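Local coordinates for HDLP (histone deacetylase-like protein) (Aquifex aeolicus, PDB 1C3S) that probably removes acetyl groups as a zinc-dependent member of the histone deacetylase family and may take part in acetoin breakdown, at residues Met130-Lys135 / His171-Gln176. The protein carries 2 engineered substitutions. Numbering follows the deposited sequence.
Sequences MHHAFK and HCDGVQ. With SHH (octanedioic acid hydroxyamide phenylamide), chain C.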
# COMPACT_ATOMS: atom_id res chain seq x y z
N MET A 130 5.21 0.04 0.50
CA MET A 130 5.88 -0.94 1.38
C MET A 130 6.23 -0.13 2.62
O MET A 130 7.37 0.29 2.82
CB MET A 130 7.16 -1.45 0.70
CG MET A 130 6.90 -2.04 -0.68
SD MET A 130 8.38 -2.44 -1.62
CE MET A 130 9.19 -3.58 -0.56
N HIS A 131 5.21 0.06 3.45
CA HIS A 131 5.27 0.91 4.63
C HIS A 131 5.79 0.43 5.96
O HIS A 131 5.82 1.20 6.91
CB HIS A 131 3.87 1.46 4.84
CG HIS A 131 2.85 0.41 5.13
ND1 HIS A 131 1.50 0.67 5.18
CD2 HIS A 131 2.98 -0.90 5.44
CE1 HIS A 131 0.85 -0.43 5.51
NE2 HIS A 131 1.73 -1.40 5.67
N HIS A 132 6.20 -0.83 6.05
CA HIS A 132 6.68 -1.38 7.31
C HIS A 132 8.18 -1.27 7.61
O HIS A 132 8.57 -1.18 8.77
CB HIS A 132 6.29 -2.86 7.41
CG HIS A 132 4.82 -3.10 7.58
ND1 HIS A 132 4.09 -2.57 8.63
CD2 HIS A 132 3.96 -3.91 6.91
CE1 HIS A 132 2.86 -3.04 8.58
NE2 HIS A 132 2.75 -3.86 7.55
N ALA A 133 9.01 -1.28 6.57
CA ALA A 133 10.46 -1.26 6.77
C ALA A 133 10.99 -0.10 7.60
O ALA A 133 10.53 1.04 7.46
CB ALA A 133 11.15 -1.28 5.44
N PHE A 134 11.96 -0.38 8.47
CA PHE A 134 12.52 0.69 9.28
C PHE A 134 13.82 1.17 8.67
O PHE A 134 14.29 0.64 7.68
CB PHE A 134 12.76 0.25 10.73
CG PHE A 134 11.52 -0.13 11.47
CD1 PHE A 134 11.14 -1.45 11.59
CD2 PHE A 134 10.71 0.84 12.05
CE1 PHE A 134 9.98 -1.80 12.29
CE2 PHE A 134 9.55 0.49 12.75
CZ PHE A 134 9.19 -0.83 12.86
N LYS A 135 14.38 2.20 9.27
CA LYS A 135 15.61 2.80 8.80
C LYS A 135 16.73 1.77 8.56
O LYS A 135 17.46 1.86 7.58
CB LYS A 135 16.03 3.87 9.82
CG LYS A 135 17.28 4.63 9.51
CD LYS A 135 17.43 5.80 10.48
CE LYS A 135 16.47 6.97 10.15
NZ LYS A 135 16.86 7.72 8.90
N HIS A 171 -1.21 -1.15 10.06
CA HIS A 171 -0.52 0.08 10.44
C HIS A 171 0.84 0.17 9.76
O HIS A 171 1.60 -0.78 9.71
CB HIS A 171 -0.33 0.09 11.96
CG HIS A 171 0.59 1.17 12.46
ND1 HIS A 171 0.35 2.51 12.27
CD2 HIS A 171 1.73 1.09 13.19
CE1 HIS A 171 1.29 3.22 12.86
NE2 HIS A 171 2.14 2.38 13.43
N CYS A 172 1.14 1.35 9.25
CA CYS A 172 2.39 1.61 8.58
C CYS A 172 3.44 1.98 9.60
O CYS A 172 4.01 3.07 9.52
CB CYS A 172 2.18 2.78 7.62
SG CYS A 172 1.39 4.22 8.42
N ASP A 173 3.72 1.10 10.55
CA ASP A 173 4.72 1.40 11.60
C ASP A 173 6.06 1.92 11.11
O ASP A 173 6.76 2.65 11.83
CB ASP A 173 4.97 0.17 12.47
CG ASP A 173 5.38 -1.05 11.66
OD1 ASP A 173 5.85 -2.03 12.30
OD2 ASP A 173 5.21 -1.03 10.41
N GLY A 174 6.44 1.55 9.89
CA GLY A 174 7.69 2.03 9.34
C GLY A 174 7.59 3.50 9.02
O GLY A 174 8.51 4.27 9.30
N VAL A 175 6.47 3.91 8.45
CA VAL A 175 6.24 5.30 8.08
C VAL A 175 6.08 6.13 9.33
O VAL A 175 6.53 7.27 9.39
CB VAL A 175 4.99 5.45 7.20
CG1 VAL A 175 4.89 6.87 6.66
CG2 VAL A 175 5.02 4.43 6.07
N GLN A 176 5.46 5.55 10.35
CA GLN A 176 5.27 6.25 11.61
C GLN A 176 6.58 6.59 12.31
O GLN A 176 6.83 7.74 12.65
CB GLN A 176 4.38 5.44 12.55
CG GLN A 176 4.24 6.08 13.91
CD GLN A 176 3.19 5.41 14.77
OE1 GLN A 176 2.01 5.44 14.45
NE2 GLN A 176 3.62 4.80 15.87
O1 SHH C . 0.17 -4.16 5.20
O2 SHH C . 0.34 -6.87 4.51
N1 SHH C . 1.17 -5.08 5.56
C1 SHH C . 0.92 -6.42 5.46
C2 SHH C . 1.21 -7.23 6.63
C3 SHH C . 2.32 -8.25 6.43
C4 SHH C . 2.59 -9.02 7.70
C5 SHH C . 1.75 -10.28 7.71
C6 SHH C . 2.52 -11.24 8.59
C7 SHH C . 1.61 -12.30 9.17
C8 SHH C . 1.93 -13.63 8.55
O3 SHH C . 3.02 -14.18 8.58
N2 SHH C . 0.84 -14.18 7.96
C9 SHH C . 0.67 -15.32 6.98
C10 SHH C . -0.68 -15.62 6.61
C11 SHH C . -0.96 -16.72 5.67
C12 SHH C . 0.09 -17.52 5.13
C13 SHH C . 1.47 -17.20 5.55
C14 SHH C . 1.78 -16.09 6.47
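The loop carrying His-131 and His-132 runs across the first turn of the helix that begins at Asp-173, and the CA atoms of His-132 and Gly-174 lie 4.1 Å apart. Gly-174 allows this closeness: a side chain there would run into the loop's carbonyls. Val-175 N makes a weak, bent hydrogen bond to His-131 O (3.2 Å). The two histidines point their rings at the hydroxamate of the inhibitor, octanedioic acid hydroxyamide phenylamide, in the zinc pocket of this arginase-clan deacetylase fold, where Asp-168, His-170 and Asp-258 bind the metal. His-131 NE2 donates to SHH O1 (3.2 Å), while its ND1 pairs with Asp-166, and Cys-172 CA sits over one ring face in a CH-pi contact. His-132 gives its ND1 hydrogen almost straight (171°) to Asp-173 OD2, 2.6 Å away, on the syn side but 32° out of the carboxylate plane; Asp-173 CG, between its backbone N and carbonyl carbon (chi1 55°), turns OD2 into the ring plane. NE2 accepts from SHH N1 at 2.8 Å. An alanine in place of His-132 removes both bonds, and the Asp-173 carboxylate would probably turn more freely. Asn-139 holds Asp-173 OD1, which also lies 3.6 Å from Phe-134 CZ.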